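Local coordinates for protein 7,8-dihydro-6-hydroxymethylpterin pyrophosphokinase-dihydropteroate synthase (Plasmodium falciparum, PDB 6JWS) that probably catalyses two successive steps of folate biosynthesis, pyrophosphorylation of 6-hydroxymethyl-7,8-dihydropterin with ATP and condensation of the product with 4-aminobenzoate to give 7,8-dihydropteroate, at residues R28-I33 with D380-L385; S52-T57 with K373-L378; N165-V170 with L330-D335; E512-L517 with N560-N565. The protein carries 1 engineered substitution. All blocks are in the same frame, centred on the assembly; numbering follows the deposited sequence.

Interaction 1: residues R28-I33 with D380-L385; sequences RNAVLI and DRISYL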
# COMPACT_ATOMS: atom_id res chain seq x y z
N ARG B 28 -4.21 5.99 31.85
CA ARG B 28 -4.76 7.30 31.56
C ARG B 28 -3.76 8.37 31.98
O ARG B 28 -3.62 9.37 31.29
CB ARG B 28 -6.13 7.52 32.23
CG ARG B 28 -6.85 8.84 31.91
CD ARG B 28 -8.03 9.20 32.83
NE ARG B 28 -7.76 9.38 34.26
CZ ARG B 28 -7.91 10.50 34.97
NH1 ARG B 28 -7.63 10.52 36.26
NH2 ARG B 28 -8.35 11.61 34.39
N ASN B 29 -3.04 8.11 33.09
CA ASN B 29 -2.17 9.11 33.69
C ASN B 29 -0.69 8.77 33.50
O ASN B 29 0.16 9.38 34.13
CB ASN B 29 -2.48 9.30 35.17
CG ASN B 29 -3.83 9.94 35.39
OD1 ASN B 29 -4.69 9.36 36.06
ND2 ASN B 29 -4.04 11.11 34.80
N ALA B 30 -0.39 7.81 32.61
CA ALA B 30 0.97 7.30 32.49
C ALA B 30 1.97 8.44 32.27
O ALA B 30 3.02 8.46 32.90
CB ALA B 30 1.05 6.25 31.42
N VAL B 31 1.62 9.39 31.39
CA VAL B 31 2.49 10.50 31.02
C VAL B 31 2.70 11.43 32.20
O VAL B 31 3.84 11.81 32.49
CB VAL B 31 1.97 11.27 29.79
CG1 VAL B 31 2.89 12.44 29.43
CG2 VAL B 31 1.80 10.35 28.59
N LEU B 32 1.61 11.83 32.86
CA LEU B 32 1.69 12.79 33.96
C LEU B 32 2.51 12.19 35.10
O LEU B 32 3.39 12.86 35.65
CB LEU B 32 0.27 13.18 34.41
CG LEU B 32 0.15 13.98 35.71
CD1 LEU B 32 0.84 15.35 35.62
CD2 LEU B 32 -1.31 14.15 36.11
N ILE B 33 2.27 10.91 35.40
CA ILE B 33 2.95 10.23 36.50
C ILE B 33 4.44 10.19 36.20
O ILE B 33 5.26 10.59 37.04
CB ILE B 33 2.36 8.81 36.74
CG1 ILE B 33 0.87 8.81 37.10
CG2 ILE B 33 3.19 8.04 37.76
CD1 ILE B 33 0.40 10.05 37.85
N ASP B 380 0.11 15.63 26.04
CA ASP B 380 0.05 15.07 27.39
C ASP B 380 -0.56 13.66 27.36
O ASP B 380 -0.84 13.10 28.41
CB ASP B 380 -0.64 16.03 28.37
CG ASP B 380 -2.03 16.52 27.95
OD1 ASP B 380 -2.67 15.86 27.09
OD2 ASP B 380 -2.47 17.57 28.50
N ARG B 381 -0.74 13.10 26.16
CA ARG B 381 -1.33 11.78 26.01
C ARG B 381 -0.39 10.83 25.25
O ARG B 381 0.44 11.24 24.44
CB ARG B 381 -2.69 11.91 25.31
CG ARG B 381 -3.90 11.75 26.22
CD ARG B 381 -4.05 12.71 27.38
NE ARG B 381 -4.51 12.03 28.60
CZ ARG B 381 -5.00 12.63 29.69
NH1 ARG B 381 -5.13 13.95 29.74
NH2 ARG B 381 -5.39 11.90 30.72
N ILE B 382 -0.55 9.53 25.53
CA ILE B 382 0.09 8.42 24.85
C ILE B 382 -0.34 8.36 23.37
O ILE B 382 -1.53 8.37 23.07
CB ILE B 382 -0.31 7.13 25.58
CG1 ILE B 382 0.41 7.00 26.93
CG2 ILE B 382 -0.13 5.88 24.73
CD1 ILE B 382 -0.18 5.88 27.77
N SER B 383 0.65 8.28 22.47
CA SER B 383 0.43 7.89 21.08
C SER B 383 1.29 6.66 20.82
O SER B 383 2.47 6.65 21.18
CB SER B 383 0.81 9.00 20.09
OG SER B 383 -0.06 10.13 20.17
N TYR B 384 0.71 5.63 20.21
CA TYR B 384 1.50 4.46 19.88
C TYR B 384 2.22 4.72 18.56
O TYR B 384 1.56 5.01 17.55
CB TYR B 384 0.61 3.22 19.74
CG TYR B 384 -0.09 2.86 21.03
CD1 TYR B 384 0.61 2.31 22.08
CD2 TYR B 384 -1.43 3.17 21.21
CE1 TYR B 384 -0.01 2.04 23.29
CE2 TYR B 384 -2.08 2.87 22.40
CZ TYR B 384 -1.36 2.31 23.44
OH TYR B 384 -1.99 2.01 24.61
N LEU B 385 3.56 4.62 18.59
CA LEU B 385 4.34 4.87 17.38
C LEU B 385 3.81 3.97 16.27
O LEU B 385 3.63 2.77 16.46
CB LEU B 385 5.82 4.58 17.65
CG LEU B 385 6.74 5.07 16.54
CD1 LEU B 385 6.66 6.59 16.43
CD2 LEU B 385 8.18 4.65 16.78
O HOH W 1 -1.28 10.21 30.17
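Bends at chi2 (60°) and chi3 (-139°) turn the side chain of Arg381, which leaves its backbone pointing away from residues 28-33, back toward the start of helix 30-44. Val31 has CG1 anti to its backbone N, so CG2 lies beside that N, and Ile382 holds CG1 beside its own N. From the bent chain, Arg381 NH2 reaches Arg28 O at 3.1 Å, but the N-H...O angle of 134° marks the bond as weak. The same carbonyl receives a closer donor in a water, whose oxygen is 2.7 Å from Arg28 O; this water also accepts from Val31 N and donates weakly to Asp380 O. Beside these polar bonds the contact is aliphatic: Val31 CG2 meets Ile382 CG1 at 4.0 Å, and Ala30 CB meets Ile382 CD1 at 3.9 Å. Tyr164 of strand 163-172 touches both Ala30 and Ile382, continuing the apolar layer between helix 30-44 and edge strand 382-384. Arg28 NH2, in a poorly ordered side chain, lies 4.7 Å from Arg381 NH2; the grip therefore rests on the carbonyl, the shared water and a small aliphatic patch, with like charges probably adding some repulsion at the exposed side.

Interaction 2: residues S52-T57 with K373-L378; sequences SYLYET and KRIYVL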
# COMPACT_ATOMS: atom_id res chain seq x y z
N SER B 52 14.94 6.76 27.48
CA SER B 52 14.49 5.84 26.45
C SER B 52 13.16 6.36 25.93
O SER B 52 12.65 7.34 26.46
CB SER B 52 14.32 4.47 27.06
OG SER B 52 13.18 4.44 27.93
N TYR B 53 12.58 5.68 24.92
CA TYR B 53 11.17 5.85 24.65
C TYR B 53 10.35 5.43 25.87
O TYR B 53 10.82 4.75 26.78
CB TYR B 53 10.75 5.13 23.36
CG TYR B 53 11.29 5.82 22.13
CD1 TYR B 53 10.68 6.97 21.63
CD2 TYR B 53 12.45 5.36 21.51
CE1 TYR B 53 11.21 7.63 20.53
CE2 TYR B 53 13.00 6.02 20.42
CZ TYR B 53 12.37 7.16 19.93
OH TYR B 53 12.93 7.86 18.88
N LEU B 54 9.09 5.83 25.86
CA LEU B 54 8.07 5.28 26.72
C LEU B 54 7.57 3.99 26.06
O LEU B 54 7.51 3.92 24.83
CB LEU B 54 6.95 6.31 26.73
CG LEU B 54 6.45 6.69 28.10
CD1 LEU B 54 5.70 8.03 28.05
CD2 LEU B 54 5.54 5.58 28.62
N TYR B 55 7.19 2.99 26.87
CA TYR B 55 6.73 1.72 26.33
C TYR B 55 5.52 1.20 27.10
O TYR B 55 5.47 1.28 28.32
CB TYR B 55 7.84 0.67 26.37
CG TYR B 55 8.96 0.94 25.41
CD1 TYR B 55 8.90 0.50 24.09
CD2 TYR B 55 10.08 1.65 25.81
CE1 TYR B 55 9.95 0.74 23.21
CE2 TYR B 55 11.13 1.89 24.95
CZ TYR B 55 11.06 1.44 23.64
OH TYR B 55 12.10 1.70 22.79
N GLU B 56 4.56 0.65 26.36
CA GLU B 56 3.49 -0.11 26.98
C GLU B 56 3.84 -1.59 26.91
O GLU B 56 4.03 -2.15 25.83
CB GLU B 56 2.17 0.17 26.29
CG GLU B 56 1.09 -0.83 26.67
CD GLU B 56 -0.18 -0.47 25.95
OE1 GLU B 56 -0.81 0.53 26.35
OE2 GLU B 56 -0.49 -1.13 24.94
N THR B 57 3.91 -2.19 28.10
CA THR B 57 4.55 -3.47 28.32
C THR B 57 3.54 -4.49 28.85
O THR B 57 2.74 -4.20 29.74
CB THR B 57 5.75 -3.26 29.26
OG1 THR B 57 6.89 -3.10 28.41
CG2 THR B 57 5.97 -4.38 30.24
N LYS B 373 4.90 -1.96 23.07
CA LYS B 373 4.69 -0.91 22.09
C LYS B 373 5.47 0.35 22.46
O LYS B 373 5.35 0.87 23.58
CB LYS B 373 3.20 -0.57 21.98
CG LYS B 373 2.33 -1.69 21.44
CD LYS B 373 0.94 -1.20 21.09
CE LYS B 373 -0.01 -2.27 20.58
NZ LYS B 373 -1.36 -1.68 20.35
N ARG B 374 6.25 0.84 21.49
CA ARG B 374 6.91 2.13 21.57
C ARG B 374 5.87 3.26 21.56
O ARG B 374 4.95 3.29 20.73
CB ARG B 374 7.96 2.24 20.45
CG ARG B 374 8.79 3.52 20.48
CD ARG B 374 10.26 3.19 20.61
NE ARG B 374 10.79 2.79 19.35
CZ ARG B 374 11.72 1.88 19.15
NH1 ARG B 374 12.26 1.22 20.16
NH2 ARG B 374 12.09 1.63 17.91
N ILE B 375 6.04 4.22 22.48
CA ILE B 375 5.12 5.34 22.60
C ILE B 375 5.87 6.65 22.33
O ILE B 375 7.00 6.81 22.77
CB ILE B 375 4.51 5.33 24.02
CG1 ILE B 375 3.47 4.22 24.18
CG2 ILE B 375 3.95 6.70 24.39
CD1 ILE B 375 3.14 3.92 25.64
N TYR B 376 5.19 7.61 21.67
CA TYR B 376 5.68 8.99 21.63
C TYR B 376 4.61 9.92 22.21
O TYR B 376 3.45 9.51 22.31
CB TYR B 376 6.12 9.39 20.21
CG TYR B 376 4.98 9.58 19.24
CD1 TYR B 376 4.39 8.49 18.63
CD2 TYR B 376 4.47 10.84 18.94
CE1 TYR B 376 3.36 8.63 17.71
CE2 TYR B 376 3.42 10.99 18.03
CZ TYR B 376 2.87 9.88 17.41
OH TYR B 376 1.83 9.96 16.51
N VAL B 377 4.99 11.16 22.57
CA VAL B 377 4.02 12.07 23.17
C VAL B 377 3.99 13.41 22.42
O VAL B 377 5.02 14.04 22.21
CB VAL B 377 4.25 12.26 24.69
CG1 VAL B 377 3.28 13.26 25.31
CG2 VAL B 377 4.16 10.93 25.43
N LEU B 378 2.79 13.82 21.99
CA LEU B 378 2.63 15.10 21.30
C LEU B 378 2.34 16.21 22.30
O LEU B 378 2.86 17.32 22.18
CB LEU B 378 1.49 14.99 20.30
CG LEU B 378 1.80 14.16 19.06
CD1 LEU B 378 0.55 13.96 18.21
CD2 LEU B 378 2.91 14.81 18.25
O HOH W 2 -2.21 -1.09 23.18
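Strands 46-57 and 372-377 pair antiparallel in the sheet of the pyrophosphokinase part, and the tight side of their contact is the one bearing Tyr55 and Arg374. These two form a non-hydrogen-bonded pair, and their side chains run alongside each other. Arg374, with CG anti to its N and bends at chi2 and chi3, passes CD across the Tyr53 ring, 3.2 Å from Tyr53 CG, with NE over one ring face. It then delivers NH1 to Tyr55 OH at 2.7 Å (158° at hydrogen), within the guanidinium plane; that hydroxyl also bonds Asp335, while Arg374 NH2 bridges to Glu599. On the other face Leu54 CB packs on Ile375 CB at 3.8 Å. The backbone is fixed by Ile375 N to Leu54 O at 2.8 Å and by the reciprocal bonds of Glu56 and Lys373. Toward Lys373 the packing loosens: Glu56 OE2 and Lys373 NZ stay 4.7 Å apart with a water between them. Glu56 OE1 is held by Tyr164 and Tyr384. Direct bonds thus orient Arg374 within this contact, whereas Lys373 meets the Glu56 carboxylate through water and takes its salt bridge from Glu387, which probably makes its hold on Glu56 the softer one.

Interaction 3: residues N165-V170 with L330-D335; sequences NLTVVV and LLCLND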
# COMPACT_ATOMS: atom_id res chain seq x y z
N ASN B 165 6.65 2.25 31.04
CA ASN B 165 8.03 2.12 31.46
C ASN B 165 8.89 3.14 30.72
O ASN B 165 8.70 3.37 29.54
CB ASN B 165 8.56 0.75 31.05
CG ASN B 165 9.25 0.03 32.18
OD1 ASN B 165 8.61 -0.33 33.17
ND2 ASN B 165 10.55 -0.19 32.03
N LEU B 166 9.92 3.62 31.41
CA LEU B 166 10.88 4.53 30.83
C LEU B 166 12.16 4.43 31.65
O LEU B 166 12.08 4.39 32.87
CB LEU B 166 10.25 5.93 30.91
CG LEU B 166 11.20 7.11 30.78
CD1 LEU B 166 11.66 7.22 29.35
CD2 LEU B 166 10.49 8.38 31.18
N THR B 167 13.31 4.39 30.98
CA THR B 167 14.59 4.52 31.67
C THR B 167 15.14 5.95 31.52
O THR B 167 14.72 6.69 30.63
CB THR B 167 15.58 3.42 31.27
OG1 THR B 167 15.85 3.45 29.86
CG2 THR B 167 15.17 2.04 31.75
N VAL B 168 16.06 6.31 32.43
CA VAL B 168 16.75 7.59 32.45
C VAL B 168 18.18 7.35 32.94
O VAL B 168 18.41 6.50 33.80
CB VAL B 168 16.05 8.68 33.30
CG1 VAL B 168 14.55 8.70 33.12
CG2 VAL B 168 16.42 8.61 34.77
N VAL B 169 19.14 8.10 32.37
CA VAL B 169 20.47 8.19 32.94
C VAL B 169 20.58 9.53 33.69
O VAL B 169 20.19 10.57 33.15
CB VAL B 169 21.56 8.04 31.87
CG1 VAL B 169 22.95 8.21 32.46
CG2 VAL B 169 21.46 6.74 31.08
N VAL B 170 21.08 9.46 34.93
CA VAL B 170 21.24 10.61 35.81
C VAL B 170 22.72 10.78 36.15
O VAL B 170 23.41 9.83 36.52
CB VAL B 170 20.38 10.45 37.09
CG1 VAL B 170 20.42 11.69 37.96
CG2 VAL B 170 18.93 10.17 36.74
N LEU B 330 15.44 -4.42 29.11
CA LEU B 330 16.40 -4.48 28.02
C LEU B 330 15.95 -3.56 26.87
O LEU B 330 16.77 -2.86 26.28
CB LEU B 330 16.54 -5.93 27.54
CG LEU B 330 17.42 -6.84 28.41
CD1 LEU B 330 17.46 -8.26 27.87
CD2 LEU B 330 18.83 -6.29 28.50
N LEU B 331 14.65 -3.57 26.57
CA LEU B 331 14.03 -2.76 25.54
C LEU B 331 14.37 -1.26 25.72
O LEU B 331 14.85 -0.62 24.78
CB LEU B 331 12.52 -3.05 25.59
CG LEU B 331 11.58 -2.26 24.66
CD1 LEU B 331 11.80 -2.62 23.19
CD2 LEU B 331 10.13 -2.52 25.06
N CYS B 332 14.18 -0.72 26.94
CA CYS B 332 14.48 0.66 27.28
C CYS B 332 15.98 0.95 27.26
O CYS B 332 16.39 1.97 26.71
CB CYS B 332 13.96 1.02 28.67
SG CYS B 332 12.16 1.16 28.73
N LEU B 333 16.81 0.10 27.87
CA LEU B 333 18.25 0.31 27.90
C LEU B 333 18.82 0.29 26.48
O LEU B 333 19.82 0.96 26.22
CB LEU B 333 18.93 -0.79 28.74
CG LEU B 333 18.56 -0.87 30.23
CD1 LEU B 333 19.23 -2.06 30.91
CD2 LEU B 333 18.94 0.41 30.96
N ASN B 334 18.19 -0.49 25.59
CA ASN B 334 18.71 -0.63 24.23
C ASN B 334 18.61 0.70 23.48
O ASN B 334 19.33 0.91 22.52
CB ASN B 334 18.04 -1.79 23.48
CG ASN B 334 18.49 -1.93 22.03
OD1 ASN B 334 19.67 -2.15 21.75
ND2 ASN B 334 17.55 -1.81 21.10
N ASP B 335 17.67 1.57 23.89
CA ASP B 335 17.49 2.87 23.26
C ASP B 335 18.61 3.81 23.66
O ASP B 335 19.04 4.62 22.84
CB ASP B 335 16.19 3.56 23.70
CG ASP B 335 14.91 2.94 23.17
OD1 ASP B 335 14.95 2.25 22.14
OD2 ASP B 335 13.88 3.15 23.80
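Asn165 opens the contact from strand 163-172, its amide directed at helix 327-336: ND2 comes within 3.9 Å of Cys332 SG, while OD1 makes a weak hydrogen bond to Asn21 of the neighbouring strand 16-24. The side chain of Asn165 is also about 7 Å from that of Asp210, which binds ATP and magnesium, so this end of the contact lies close to the nucleotide site. Leu166 points its side chain the other way, onto Leu38 of helix 30-44, and only its backbone comes near the sulfur, CA lying 4.2 Å from Cys332 SG. Thr167 turns back to the helix and carries most of the contact. Its OG1 occupies the crowded position between backbone N and carbonyl carbon (chi1 60°), which sets OG1 3.3 Å from Cys332 CB, and CG2 approaches the same carbon at 3.5 Å, tighter than usual for two carbons. This alternation of side chains is that of the three-layer alpha-beta-alpha arrangement of HPPK, built on a ferredoxin-like core: helix 30-44 covers the Leu166 side and helix 327-336 the Thr167 side, its segment axis 7.8 Å from that of the strand and turned 41° to it. Cys332 SG sits beside its own backbone N (chi1 -72°), directed at the strand between Asn165 and Thr167. Thr167 CG2 also meets Leu333 CD2 at 4.2 Å, the two side chains crossing at about a right angle.

Interaction 4: residues E512-L517 with N560-N565; sequences EIIKLL and NFLVLN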
# COMPACT_ATOMS: atom_id res chain seq x y z
N GLU B 512 19.54 27.47 22.63
CA GLU B 512 18.96 27.83 23.93
C GLU B 512 17.45 27.59 23.94
O GLU B 512 16.86 27.42 25.01
CB GLU B 512 19.32 29.26 24.36
CG GLU B 512 20.80 29.62 24.23
CD GLU B 512 21.79 28.78 25.02
OE1 GLU B 512 21.40 28.24 26.08
OE2 GLU B 512 22.97 28.65 24.59
N ILE B 513 16.82 27.57 22.76
CA ILE B 513 15.37 27.36 22.67
C ILE B 513 15.00 26.03 23.34
O ILE B 513 13.86 25.85 23.74
CB ILE B 513 14.88 27.44 21.20
CG1 ILE B 513 13.39 27.74 21.11
CG2 ILE B 513 15.28 26.21 20.38
CD1 ILE B 513 12.95 28.19 19.73
N ILE B 514 15.99 25.14 23.46
CA ILE B 514 15.83 23.79 24.00
C ILE B 514 15.49 23.86 25.49
O ILE B 514 14.64 23.11 25.98
CB ILE B 514 17.10 22.97 23.69
CG1 ILE B 514 17.04 22.41 22.27
CG2 ILE B 514 17.39 21.88 24.71
CD1 ILE B 514 18.42 22.13 21.68
N LYS B 515 16.08 24.83 26.19
CA LYS B 515 15.78 25.05 27.60
C LYS B 515 14.32 25.44 27.79
O LYS B 515 13.77 25.24 28.87
CB LYS B 515 16.60 26.21 28.17
CG LYS B 515 18.12 26.05 28.17
CD LYS B 515 18.72 27.24 28.90
CE LYS B 515 19.84 27.93 28.16
NZ LYS B 515 19.70 29.41 28.19
N LEU B 516 13.70 25.99 26.75
CA LEU B 516 12.31 26.37 26.85
C LEU B 516 11.39 25.14 26.76
O LEU B 516 10.20 25.29 27.04
CB LEU B 516 11.98 27.39 25.75
CG LEU B 516 12.70 28.74 25.79
CD1 LEU B 516 12.21 29.64 24.66
CD2 LEU B 516 12.48 29.44 27.13
N LEU B 517 11.90 23.96 26.35
CA LEU B 517 11.04 22.78 26.17
C LEU B 517 10.80 22.09 27.51
O LEU B 517 10.13 21.05 27.57
CB LEU B 517 11.66 21.78 25.20
CG LEU B 517 11.95 22.27 23.79
CD1 LEU B 517 12.81 21.26 23.05
CD2 LEU B 517 10.65 22.55 23.05
N ASN B 560 20.34 13.21 19.86
CA ASN B 560 21.30 12.87 20.90
C ASN B 560 21.63 14.11 21.74
O ASN B 560 21.77 14.00 22.95
CB ASN B 560 22.61 12.28 20.35
CG ASN B 560 22.40 10.88 19.81
OD1 ASN B 560 21.44 10.21 20.19
ND2 ASN B 560 23.29 10.43 18.93
N PHE B 561 21.77 15.26 21.08
CA PHE B 561 22.06 16.51 21.76
C PHE B 561 20.89 16.91 22.66
O PHE B 561 21.10 17.21 23.83
CB PHE B 561 22.37 17.63 20.77
CG PHE B 561 22.64 18.97 21.41
CD1 PHE B 561 23.81 19.20 22.12
CD2 PHE B 561 21.75 20.03 21.26
CE1 PHE B 561 24.09 20.45 22.67
CE2 PHE B 561 22.03 21.28 21.80
CZ PHE B 561 23.19 21.49 22.52
N LEU B 562 19.67 16.89 22.13
CA LEU B 562 18.52 17.25 22.96
C LEU B 562 18.42 16.30 24.15
O LEU B 562 18.16 16.73 25.27
CB LEU B 562 17.24 17.21 22.12
CG LEU B 562 16.85 18.56 21.52
CD1 LEU B 562 17.79 18.98 20.40
CD2 LEU B 562 15.40 18.55 21.05
N VAL B 563 18.61 15.00 23.89
CA VAL B 563 18.45 14.00 24.93
C VAL B 563 19.54 14.16 26.00
O VAL B 563 19.25 14.02 27.19
CB VAL B 563 18.38 12.58 24.30
CG1 VAL B 563 18.87 11.49 25.23
CG2 VAL B 563 16.99 12.27 23.75
N LEU B 564 20.77 14.50 25.59
CA LEU B 564 21.83 14.78 26.54
C LEU B 564 21.40 15.92 27.46
O LEU B 564 21.84 16.02 28.60
CB LEU B 564 23.08 15.20 25.77
CG LEU B 564 24.31 15.58 26.61
CD1 LEU B 564 24.82 14.39 27.42
CD2 LEU B 564 25.42 16.08 25.68
N ASN B 565 20.51 16.79 26.97
CA ASN B 565 20.17 17.99 27.71
C ASN B 565 18.85 17.78 28.43
O ASN B 565 18.21 18.74 28.85
CB ASN B 565 20.28 19.23 26.81
CG ASN B 565 21.72 19.66 26.66
OD1 ASN B 565 22.25 20.31 27.57
ND2 ASN B 565 22.36 19.31 25.55
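Ile514 points its long branch at helix 547-564 and wedges the tip between two consecutive side chains of it. CG1 stands beside the backbone N (chi1 -82°) and the chain continues almost extended (chi2 155°), so that CD1 makes the closest contacts. Against Leu562 the two side chains cross obliquely, with Ile514 CD1 3.5 Å from Leu562 CD1, closer than usual for a carbon pair. Against Phe561 the same methyl comes in near the ring plane, at the edge, 3.7 Å from Phe561 CE2; the ring is therefore met side-on and not over a face. One face of that ring is covered by Asn565, the first residue past the helix, whose ND2 lies 3.5 Å above the plane of the Phe561 ring, offset toward the rim. This amide nitrogen also donates to Phe561 O at 3.0 Å with an angle of 160° at hydrogen, from above the carbonyl plane, and to Ile104 O, so the two bonds hold the amide over the ring. One turn on from Ile514, Leu517 CD1 meets Leu562 CD2 at 4.2 Å. No hydrogen bond joins the two segments, and both leucines also rest on Val526 of strand 525-529. The arrangement is the outer layer of a TIM barrel, that of the dihydropteroate synthase domain: the helical turns of the crossover between strands 500-503 and 525-529 pack beside helix 547-564 on the outside of the parallel strands.

In the fold
Interactions 1, 2 and 3 all reach one antiparallel sheet, whereas interaction 4 belongs to the barrel, its centre about 18 to 21 Å from the centres of the others. Interaction 2 is the hub: strand 372-377 pairs with the edge strand of interaction 1, and strand 46-57 borders the strand of interaction 3. Ser52 OG to Thr167 N and Asp335 to Tyr55 connect interactions 2 and 3 directly. Interactions 2, 3 and 4 are mostly buried; interaction 1 is only partly so and combines a small aliphatic patch with a water and a weak guanidinium bond. Chemistry follows place: backbone pairing with charged side chains in interaction 2, close van der Waals contact at helix-to-sheet interaction 3, mainly aliphatic and aromatic contacts in interaction 4.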